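Local coordinates for DUF5012 domain-containing protein (Bacteroides thetaiotaomicron, PDB 5FQ8), which is a lipoprotein of uncharacterised individual role that belongs to a SusCD outer-membrane nutrient importer complex, where it probably assists the capture or uptake of peptides, at residues S97-A103 with I208-Q212; I130-F136 with A152-E158; D162-T166 with T185-P189. Residues are numbered along the deposited sequence.

Interaction 1: S97-A103 with I208-Q212; sequences SGIYTVA and IIVKQ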
loop_
_atom_site.group_PDB
_atom_site.type_symbol
_atom_site.label_atom_id
_atom_site.label_comp_id
_atom_site.label_asym_id
_atom_site.label_seq_id
_atom_site.Cartn_x
_atom_site.Cartn_y
_atom_site.Cartn_z
ATOM N N SER G 97 74.121 -4.344 -4.576
ATOM C CA SER G 97 73.009 -4.391 -3.619
ATOM C C SER G 97 72.222 -3.077 -3.599
ATOM O O SER G 97 72.810 -2.007 -3.754
ATOM C CB SER G 97 73.545 -4.705 -2.229
ATOM O OG SER G 97 74.580 -5.666 -2.316
ATOM N N GLY G 98 70.901 -3.142 -3.400
ATOM C CA GLY G 98 70.210 -4.383 -3.109
ATOM C C GLY G 98 68.735 -4.545 -3.442
ATOM O O GLY G 98 68.299 -5.658 -3.689
ATOM N N ILE G 99 67.943 -3.477 -3.441
ATOM C CA ILE G 99 66.505 -3.642 -3.632
ATOM C C ILE G 99 66.219 -3.819 -5.119
ATOM O O ILE G 99 66.346 -2.882 -5.908
ATOM C CB ILE G 99 65.705 -2.479 -3.039
ATOM C CG1 ILE G 99 65.443 -2.747 -1.559
ATOM C CG2 ILE G 99 64.370 -2.308 -3.761
ATOM C CD1 ILE G 99 64.156 -2.152 -1.053
ATOM N N TYR G 100 65.834 -5.025 -5.502
ATOM C CA TYR G 100 65.565 -5.355 -6.889
ATOM C C TYR G 100 64.071 -5.421 -7.138
ATOM O O TYR G 100 63.288 -5.732 -6.240
ATOM C CB TYR G 100 66.207 -6.688 -7.263
ATOM C CG TYR G 100 67.688 -6.580 -7.471
ATOM C CD1 TYR G 100 68.561 -6.737 -6.414
ATOM C CD2 TYR G 100 68.215 -6.302 -8.725
ATOM C CE1 TYR G 100 69.916 -6.629 -6.589
ATOM C CE2 TYR G 100 69.571 -6.191 -8.911
ATOM C CZ TYR G 100 70.418 -6.356 -7.838
ATOM O OH TYR G 100 71.776 -6.250 -8.004
ATOM N N THR G 101 63.684 -5.126 -8.374
ATOM C CA THR G 101 62.297 -5.189 -8.808
ATOM C C THR G 101 62.162 -6.268 -9.872
ATOM O O THR G 101 62.944 -6.302 -10.826
ATOM C CB THR G 101 61.827 -3.836 -9.350
ATOM O OG1 THR G 101 62.254 -2.791 -8.468
ATOM C CG2 THR G 101 60.311 -3.804 -9.452
ATOM N N VAL G 102 61.185 -7.157 -9.698
ATOM C CA VAL G 102 60.935 -8.191 -10.695
ATOM C C VAL G 102 60.529 -7.524 -12.000
ATOM O O VAL G 102 59.572 -6.742 -12.043
ATOM C CB VAL G 102 59.871 -9.171 -10.200
ATOM C CG1 VAL G 102 59.588 -10.201 -11.258
ATOM C CG2 VAL G 102 60.345 -9.847 -8.935
ATOM N N ALA G 103 61.257 -7.833 -13.071
ATOM C CA ALA G 103 61.153 -7.088 -14.323
ATOM C C ALA G 103 59.919 -7.447 -15.144
ATOM O O ALA G 103 58.872 -7.800 -14.591
ATOM C CB ALA G 103 62.408 -7.304 -15.169
ATOM N N ILE G 208 61.855 -16.071 -13.659
ATOM C CA ILE G 208 61.829 -14.673 -13.256
ATOM C C ILE G 208 63.152 -13.989 -13.555
ATOM O O ILE G 208 64.149 -14.639 -13.893
ATOM C CB ILE G 208 61.461 -14.539 -11.768
ATOM C CG1 ILE G 208 62.689 -14.725 -10.890
ATOM C CG2 ILE G 208 60.414 -15.573 -11.380
ATOM C CD1 ILE G 208 62.360 -14.609 -9.439
ATOM N N ILE G 209 63.159 -12.668 -13.430
ATOM C CA ILE G 209 64.336 -11.858 -13.704
ATOM C C ILE G 209 64.154 -10.540 -12.968
ATOM O O ILE G 209 63.036 -10.030 -12.849
ATOM C CB ILE G 209 64.530 -11.674 -15.228
ATOM C CG1 ILE G 209 65.914 -11.114 -15.538
ATOM C CG2 ILE G 209 63.440 -10.791 -15.807
ATOM C CD1 ILE G 209 66.318 -11.302 -16.983
ATOM N N VAL G 210 65.254 -10.002 -12.441
ATOM C CA VAL G 210 65.184 -8.874 -11.521
ATOM C C VAL G 210 66.082 -7.736 -11.987
ATOM O O VAL G 210 67.115 -7.948 -12.629
ATOM C CB VAL G 210 65.558 -9.295 -10.085
ATOM C CG1 VAL G 210 64.735 -10.499 -9.663
ATOM C CG2 VAL G 210 67.042 -9.593 -9.986
ATOM N N LYS G 211 65.676 -6.517 -11.633
ATOM C CA LYS G 211 66.384 -5.293 -11.985
ATOM C C LYS G 211 66.078 -4.237 -10.933
ATOM O O LYS G 211 65.006 -4.247 -10.323
ATOM C CB LYS G 211 65.978 -4.786 -13.374
ATOM C CG LYS G 211 66.466 -3.383 -13.702
ATOM C CD LYS G 211 65.829 -2.838 -14.958
ATOM C CE LYS G 211 66.403 -3.518 -16.175
ATOM N NZ LYS G 211 67.889 -3.478 -16.122
ATOM N N GLN G 212 67.027 -3.331 -10.720
ATOM C CA GLN G 212 66.832 -2.232 -9.787
ATOM C C GLN G 212 65.948 -1.130 -10.355
ATOM O O GLN G 212 65.183 -1.343 -11.297
ATOM C CB GLN G 212 68.175 -1.655 -9.372
ATOM C CG GLN G 212 68.652 -2.180 -8.050
ATOM C CD GLN G 212 70.146 -2.222 -7.954
ATOM O OE1 GLN G 212 70.839 -2.281 -8.961
ATOM N NE2 GLN G 212 70.659 -2.187 -6.735
ATOM O OXT GLN G 212 65.974 -0.001 -9.863
#

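Interaction 2: I130-F136 with A152-E158; sequences IFYISDF and AMVGKFE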
loop_
_atom_site.group_PDB
_atom_site.type_symbol
_atom_site.label_atom_id
_atom_site.label_comp_id
_atom_site.label_asym_id
_atom_site.label_seq_id
_atom_site.Cartn_x
_atom_site.Cartn_y
_atom_site.Cartn_z
ATOM N N ILE G 130 79.403 -14.752 -1.814
ATOM C CA ILE G 130 78.096 -15.275 -1.434
ATOM C C ILE G 130 77.127 -14.120 -1.216
ATOM O O ILE G 130 77.466 -13.121 -0.574
ATOM C CB ILE G 130 78.206 -16.159 -0.176
ATOM C CG1 ILE G 130 79.128 -17.352 -0.439
ATOM C CG2 ILE G 130 76.839 -16.643 0.257
ATOM C CD1 ILE G 130 80.576 -17.121 -0.076
ATOM N N PHE G 131 75.919 -14.254 -1.752
ATOM C CA PHE G 131 74.890 -13.229 -1.648
ATOM C C PHE G 131 73.645 -13.797 -0.982
ATOM O O PHE G 131 73.286 -14.954 -1.205
ATOM C CB PHE G 131 74.507 -12.685 -3.017
ATOM C CG PHE G 131 75.592 -11.906 -3.693
ATOM C CD1 PHE G 131 76.752 -12.521 -4.122
ATOM C CD2 PHE G 131 75.440 -10.549 -3.910
ATOM C CE1 PHE G 131 77.746 -11.795 -4.745
ATOM C CE2 PHE G 131 76.426 -9.819 -4.534
ATOM C CZ PHE G 131 77.581 -10.441 -4.953
ATOM N N TYR G 132 72.976 -12.974 -0.179
ATOM C CA TYR G 132 71.717 -13.358 0.447
ATOM C C TYR G 132 70.554 -12.876 -0.403
ATOM O O TYR G 132 70.537 -11.723 -0.842
ATOM C CB TYR G 132 71.600 -12.775 1.853
ATOM C CG TYR G 132 70.234 -12.957 2.482
ATOM C CD1 TYR G 132 69.937 -14.098 3.212
ATOM C CD2 TYR G 132 69.244 -11.982 2.355
ATOM C CE1 TYR G 132 68.699 -14.269 3.793
ATOM C CE2 TYR G 132 68.001 -12.145 2.931
ATOM C CZ TYR G 132 67.737 -13.290 3.650
ATOM O OH TYR G 132 66.505 -13.462 4.232
ATOM N N ILE G 133 69.577 -13.752 -0.616
ATOM C CA ILE G 133 68.414 -13.463 -1.446
ATOM C C ILE G 133 67.167 -13.700 -0.612
ATOM O O ILE G 133 67.027 -14.753 0.018
ATOM C CB ILE G 133 68.399 -14.325 -2.723
ATOM C CG1 ILE G 133 67.061 -14.202 -3.447
ATOM C CG2 ILE G 133 68.696 -15.773 -2.402
ATOM C CD1 ILE G 133 66.955 -12.994 -4.327
ATOM N N SER G 134 66.267 -12.724 -0.608
ATOM C CA SER G 134 65.095 -12.815 0.246
ATOM C C SER G 134 63.979 -13.649 -0.361
ATOM O O SER G 134 63.113 -14.119 0.379
ATOM C CB SER G 134 64.564 -11.424 0.551
ATOM O OG SER G 134 64.199 -10.776 -0.649
ATOM N N ASP G 135 63.972 -13.837 -1.683
ATOM C CA ASP G 135 62.915 -14.620 -2.314
ATOM C C ASP G 135 63.398 -15.036 -3.703
ATOM O O ASP G 135 63.416 -14.217 -4.627
ATOM C CB ASP G 135 61.615 -13.825 -2.390
ATOM C CG ASP G 135 60.409 -14.705 -2.633
ATOM O OD1 ASP G 135 60.594 -15.907 -2.902
ATOM O OD2 ASP G 135 59.277 -14.188 -2.555
ATOM N N PHE G 136 63.784 -16.303 -3.838
ATOM C CA PHE G 136 64.112 -16.835 -5.153
ATOM C C PHE G 136 62.919 -16.857 -6.088
ATOM O O PHE G 136 63.109 -17.030 -7.293
ATOM C CB PHE G 136 64.649 -18.254 -5.041
ATOM C CG PHE G 136 66.139 -18.346 -4.994
ATOM C CD1 PHE G 136 66.904 -17.898 -6.050
ATOM C CD2 PHE G 136 66.772 -18.915 -3.906
ATOM C CE1 PHE G 136 68.273 -17.993 -6.011
ATOM C CE2 PHE G 136 68.138 -19.017 -3.859
ATOM C CZ PHE G 136 68.894 -18.554 -4.912
ATOM N N ALA G 152 58.174 -16.973 1.286
ATOM C CA ALA G 152 59.228 -16.505 0.404
ATOM C C ALA G 152 60.398 -17.468 0.511
ATOM O O ALA G 152 60.659 -18.016 1.585
ATOM C CB ALA G 152 59.672 -15.094 0.771
ATOM N N MET G 153 61.104 -17.678 -0.598
ATOM C CA MET G 153 62.139 -18.709 -0.652
ATOM C C MET G 153 63.499 -18.073 -0.407
ATOM O O MET G 153 64.185 -17.649 -1.332
ATOM C CB MET G 153 62.098 -19.433 -1.985
ATOM C CG MET G 153 63.040 -20.610 -2.056
ATOM S SD MET G 153 62.817 -21.542 -3.564
ATOM C CE MET G 153 64.501 -21.553 -4.133
ATOM N N VAL G 154 63.907 -18.030 0.857
ATOM C CA VAL G 154 65.184 -17.433 1.227
ATOM C C VAL G 154 66.308 -18.375 0.824
ATOM O O VAL G 154 66.055 -19.518 0.435
ATOM C CB VAL G 154 65.234 -17.121 2.732
ATOM C CG1 VAL G 154 64.071 -16.237 3.117
ATOM C CG2 VAL G 154 65.204 -18.399 3.536
ATOM N N GLY G 155 67.544 -17.905 0.900
ATOM C CA GLY G 155 68.682 -18.752 0.614
ATOM C C GLY G 155 69.913 -17.922 0.315
ATOM O O GLY G 155 69.902 -16.700 0.433
ATOM N N LYS G 156 70.981 -18.622 -0.068
ATOM C CA LYS G 156 72.240 -17.993 -0.443
ATOM C C LYS G 156 72.677 -18.493 -1.814
ATOM O O LYS G 156 72.277 -19.571 -2.261
ATOM C CB LYS G 156 73.345 -18.273 0.586
ATOM C CG LYS G 156 72.893 -18.174 2.031
ATOM C CD LYS G 156 74.066 -18.038 2.993
ATOM C CE LYS G 156 73.630 -18.313 4.426
ATOM N NZ LYS G 156 74.265 -17.414 5.434
ATOM N N PHE G 157 73.504 -17.691 -2.486
ATOM C CA PHE G 157 74.103 -18.098 -3.751
ATOM C C PHE G 157 75.461 -17.423 -3.911
ATOM O O PHE G 157 75.691 -16.336 -3.377
ATOM C CB PHE G 157 73.178 -17.795 -4.941
ATOM C CG PHE G 157 72.777 -16.348 -5.079
ATOM C CD1 PHE G 157 73.657 -15.411 -5.583
ATOM C CD2 PHE G 157 71.503 -15.935 -4.741
ATOM C CE1 PHE G 157 73.290 -14.099 -5.749
ATOM C CE2 PHE G 157 71.128 -14.614 -4.888
ATOM C CZ PHE G 157 72.026 -13.694 -5.391
ATOM N N GLU G 158 76.362 -18.081 -4.652
ATOM C CA GLU G 158 77.769 -17.680 -4.769
ATOM C C GLU G 158 78.110 -17.351 -6.220
ATOM O O GLU G 158 78.232 -18.257 -7.051
ATOM C CB GLU G 158 78.694 -18.775 -4.248
ATOM C CG GLU G 158 80.167 -18.410 -4.278
ATOM C CD GLU G 158 81.076 -19.607 -4.094
ATOM O OE1 GLU G 158 80.760 -20.480 -3.257
ATOM O OE2 GLU G 158 82.106 -19.675 -4.795
#

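Interaction 3: D162-T166 with T185-P189; sequences DNTIT and TLLDP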
loop_
_atom_site.group_PDB
_atom_site.type_symbol
_atom_site.label_atom_id
_atom_site.label_comp_id
_atom_site.label_asym_id
_atom_site.label_seq_id
_atom_site.Cartn_x
_atom_site.Cartn_y
_atom_site.Cartn_z
ATOM N N ASP G 162 82.101 -17.172 -14.464
ATOM C CA ASP G 162 81.210 -17.311 -15.607
ATOM C C ASP G 162 80.012 -16.378 -15.504
ATOM O O ASP G 162 79.281 -16.213 -16.486
ATOM C CB ASP G 162 80.751 -18.770 -15.701
ATOM C CG ASP G 162 79.979 -19.071 -16.966
ATOM O OD1 ASP G 162 80.034 -18.267 -17.919
ATOM O OD2 ASP G 162 79.331 -20.138 -17.016
ATOM N N ASN G 163 79.812 -15.754 -14.344
ATOM C CA ASN G 163 78.645 -14.951 -13.996
ATOM C C ASN G 163 77.362 -15.764 -13.989
ATOM O O ASN G 163 76.270 -15.190 -13.912
ATOM C CB ASN G 163 78.506 -13.726 -14.903
ATOM C CG ASN G 163 79.607 -12.727 -14.667
ATOM O OD1 ASN G 163 80.210 -12.705 -13.597
ATOM N ND2 ASN G 163 79.890 -11.904 -15.666
ATOM N N THR G 164 77.466 -17.085 -14.068
ATOM C CA THR G 164 76.379 -17.932 -13.614
ATOM C C THR G 164 76.314 -17.885 -12.097
ATOM O O THR G 164 77.252 -17.445 -11.425
ATOM C CB THR G 164 76.582 -19.375 -14.059
ATOM O OG1 THR G 164 77.764 -19.898 -13.437
ATOM C CG2 THR G 164 76.718 -19.454 -15.564
ATOM N N ILE G 165 75.203 -18.360 -11.548
ATOM C CA ILE G 165 75.002 -18.301 -10.110
ATOM C C ILE G 165 74.705 -19.701 -9.591
ATOM O O ILE G 165 73.839 -20.405 -10.125
ATOM C CB ILE G 165 73.907 -17.285 -9.730
ATOM C CG1 ILE G 165 74.486 -16.328 -8.708
ATOM C CG2 ILE G 165 72.671 -17.935 -9.159
ATOM C CD1 ILE G 165 75.343 -17.045 -7.726
ATOM N N THR G 166 75.468 -20.120 -8.586
ATOM C CA THR G 166 75.328 -21.442 -8.003
ATOM C C THR G 166 74.630 -21.331 -6.664
ATOM O O THR G 166 75.131 -20.628 -5.774
ATOM C CB THR G 166 76.686 -22.100 -7.819
ATOM O OG1 THR G 166 77.299 -22.297 -9.095
ATOM C CG2 THR G 166 76.514 -23.438 -7.117
ATOM N N THR G 185 70.690 -19.675 -15.149
ATOM C CA THR G 185 71.048 -18.582 -14.249
ATOM C C THR G 185 72.331 -17.929 -14.732
ATOM O O THR G 185 73.346 -18.612 -14.907
ATOM C CB THR G 185 71.233 -19.078 -12.814
ATOM O OG1 THR G 185 72.491 -19.753 -12.702
ATOM C CG2 THR G 185 70.118 -20.032 -12.432
ATOM N N LEU G 186 72.287 -16.614 -14.936
ATOM C CA LEU G 186 73.480 -15.841 -15.256
ATOM C C LEU G 186 73.160 -14.360 -15.123
ATOM O O LEU G 186 71.995 -13.959 -15.072
ATOM C CB LEU G 186 74.018 -16.162 -16.659
ATOM C CG LEU G 186 73.091 -16.148 -17.873
ATOM C CD1 LEU G 186 73.627 -15.210 -18.943
ATOM C CD2 LEU G 186 72.916 -17.556 -18.422
ATOM N N LEU G 187 74.215 -13.553 -15.060
ATOM C CA LEU G 187 74.115 -12.123 -14.805
ATOM C C LEU G 187 74.744 -11.342 -15.950
ATOM O O LEU G 187 75.887 -11.611 -16.330
ATOM C CB LEU G 187 74.805 -11.765 -13.487
ATOM C CG LEU G 187 75.403 -10.366 -13.288
ATOM C CD1 LEU G 187 74.330 -9.292 -13.181
ATOM C CD2 LEU G 187 76.298 -10.344 -12.058
ATOM N N ASP G 188 73.999 -10.373 -16.488
ATOM C CA ASP G 188 74.529 -9.471 -17.504
ATOM C C ASP G 188 75.102 -8.237 -16.818
ATOM O O ASP G 188 74.348 -7.328 -16.443
ATOM C CB ASP G 188 73.454 -9.073 -18.519
ATOM C CG ASP G 188 74.013 -8.242 -19.671
ATOM O OD1 ASP G 188 75.219 -8.365 -19.968
ATOM O OD2 ASP G 188 73.250 -7.468 -20.283
ATOM N N PRO G 189 76.430 -8.156 -16.651
ATOM C CA PRO G 189 77.007 -7.081 -15.834
ATOM C C PRO G 189 76.928 -5.720 -16.500
ATOM O O PRO G 189 77.874 -4.935 -16.420
ATOM C CB PRO G 189 78.466 -7.521 -15.646
ATOM C CG PRO G 189 78.527 -8.949 -16.113
ATOM C CD PRO G 189 77.466 -9.067 -17.156
#

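Interaction 1: S97-A103 with I208-Q212
Antiparallel pairing joins the first and last strands, in chain order, of the C-terminal domain's curled antiparallel sheet, 98-102 and 204-211, between strands 120-125 and 193-200. Thr101 and Lys211 form the hydrogen-bonded pair: Thr101 N gives a short 2.5 Å bond to Lys211 O, and Lys211 N returns one of 2.9 Å to Thr101 O. One step on, Val102 faces Val210 as a non-hydrogen-bonded pair, their CA atoms 4.4 Å apart, and Ala103 N then bonds almost straight to Ile209 O at 2.8 Å. The valines share the buried face with Phe116, Ile121 and Trp196 of adjoining strands, whereas Thr101 and Lys211 occupy the other face. Tyr100 CD2 packs on Val210 CG2 at 3.7 Å, and its hydroxyl bonds to Lys96 O. Beyond the bonds, the side chain of C-terminal Gln212 reaches up to the cis Ser97-Gly98 peptide, Gln212 NE2 lying 3.6 Å from Ser97 C, and lays its amide over one face of the Tyr100 ring, Gln212 OE1 4.1 Å from Tyr100 CE2.

Interaction 2: I130-F136 with A152-E158
Main-chain hydrogen bonds pair strands 130-133 and 154-158 in antiparallel fashion within the curled sheet of the C-terminal domain. Phe131 N bonds to Phe157 O at 2.7 Å and Phe157 N to Phe131 O at 3.0 Å; Ile133 N then reaches Gly155 O at 3.1 Å, while the return bond from Gly155 N to Ile133 O is weak at 3.3 Å. Past the strand ends the pairing changes character. Asp135 OD1 accepts Met153 N at 3.0 Å as well as Leu137 N, and Phe136 N donates to Met153 O at 2.9 Å, so the two ends of the long strandless connection 137-151 are tied together.

Ile130, Tyr132, Lys156 and Glu158 project from one face, where Ile130 CG1 lies 4.1 Å from Glu158 CB. The opposite face is buried and largely apolar. Phe131, Phe136 and Phe157 cluster there: the rings of Phe131 and Phe157 are nearly parallel, at 6°, but slid apart with centroids 5.8 Å distant, and Phe136 meets Phe157 obliquely. Phe157 CE2 also touches Ile133 CB at 3.5 Å, and Trp196 from strand 193-200 takes the Phe136 ring edge-to-face, adding to this core. Met153 CE closes on Phe136 CB at 3.4 Å. Gly155, at backbone angles of 161° and -175° that a side chain would hardly tolerate, lies off the edge of the Phe136 ring; a CB there would come within 3.4 Å of Phe136 CE2.

Interaction 3: D162-T166 with T185-P189
Asn163, with positive phi (63°) in the left-handed region, directs its carbonyl across to the second segment. Asn163 O receives a weak hydrogen bond from Leu187 N, 2.9 Å long but bent to 130°, and also lies 3.2 Å from Leu186 CA in a CA-H...O contact. Its side chain points toward the same segment and packs beside Leu187 and Pro189, with Asn163 CB 4.4 Å from Leu187 CB. At Thr164 the CA traces come closest: Thr164 CA is 3.9 Å from Leu186 CA and 3.4 Å from Thr185 O, again as a CA-H...O contact. The Thr164 hydroxyl is engaged elsewhere, by Asn160.

Ile165 begins the strand proper, and here the main chains separate, since Ile165 O lies 6.0 Å from Thr185 N. Thr185 spans the gap with its side chain, donating from Thr185 OG1 to Ile165 O at 3.0 Å. The Ile165 side chain leads away from 185-189 to reach Phe157 in the neighbouring strand. By Thr166 the contact has ended, and that residue bonds through its backbone with Glu158 instead.

Beyond the contact Thr185 touches Trp196, and Leu187 packs on Leu95, Leu159 and Leu194. With one weak backbone bond and a threonine hydroxyl replacing the next backbone link, the two end strands of the curled sheet meet here, running in opposite directions, consistent with the loosely joined closure of a barrel-like antiparallel β-sheet.

In the fold
All three contacts, centres 13 to 14 Å apart, belong to the C-terminal domain's curled antiparallel sheet. Interaction 1 unites the first and last strands in chain order, so interactions 2 and 3, in series, are nested within its loop. These two meet across the neighbouring strands 154-159 and 165-171, where Glu158 N lies 3.0 Å from Thr166 O, a probable hydrogen bond, and Phe157 CD1 packs 3.2 Å from Ile165 CD1; interaction 3 brings the sheet's end strands 165-171 and 181-188 together. Ile208 CD1 of interaction 1 meets Phe136 O of interaction 2 at 3.3 Å; interactions 1 and 3 stay about 7 Å apart at their nearest atoms. Trp196 borders all three; no other chain touches them.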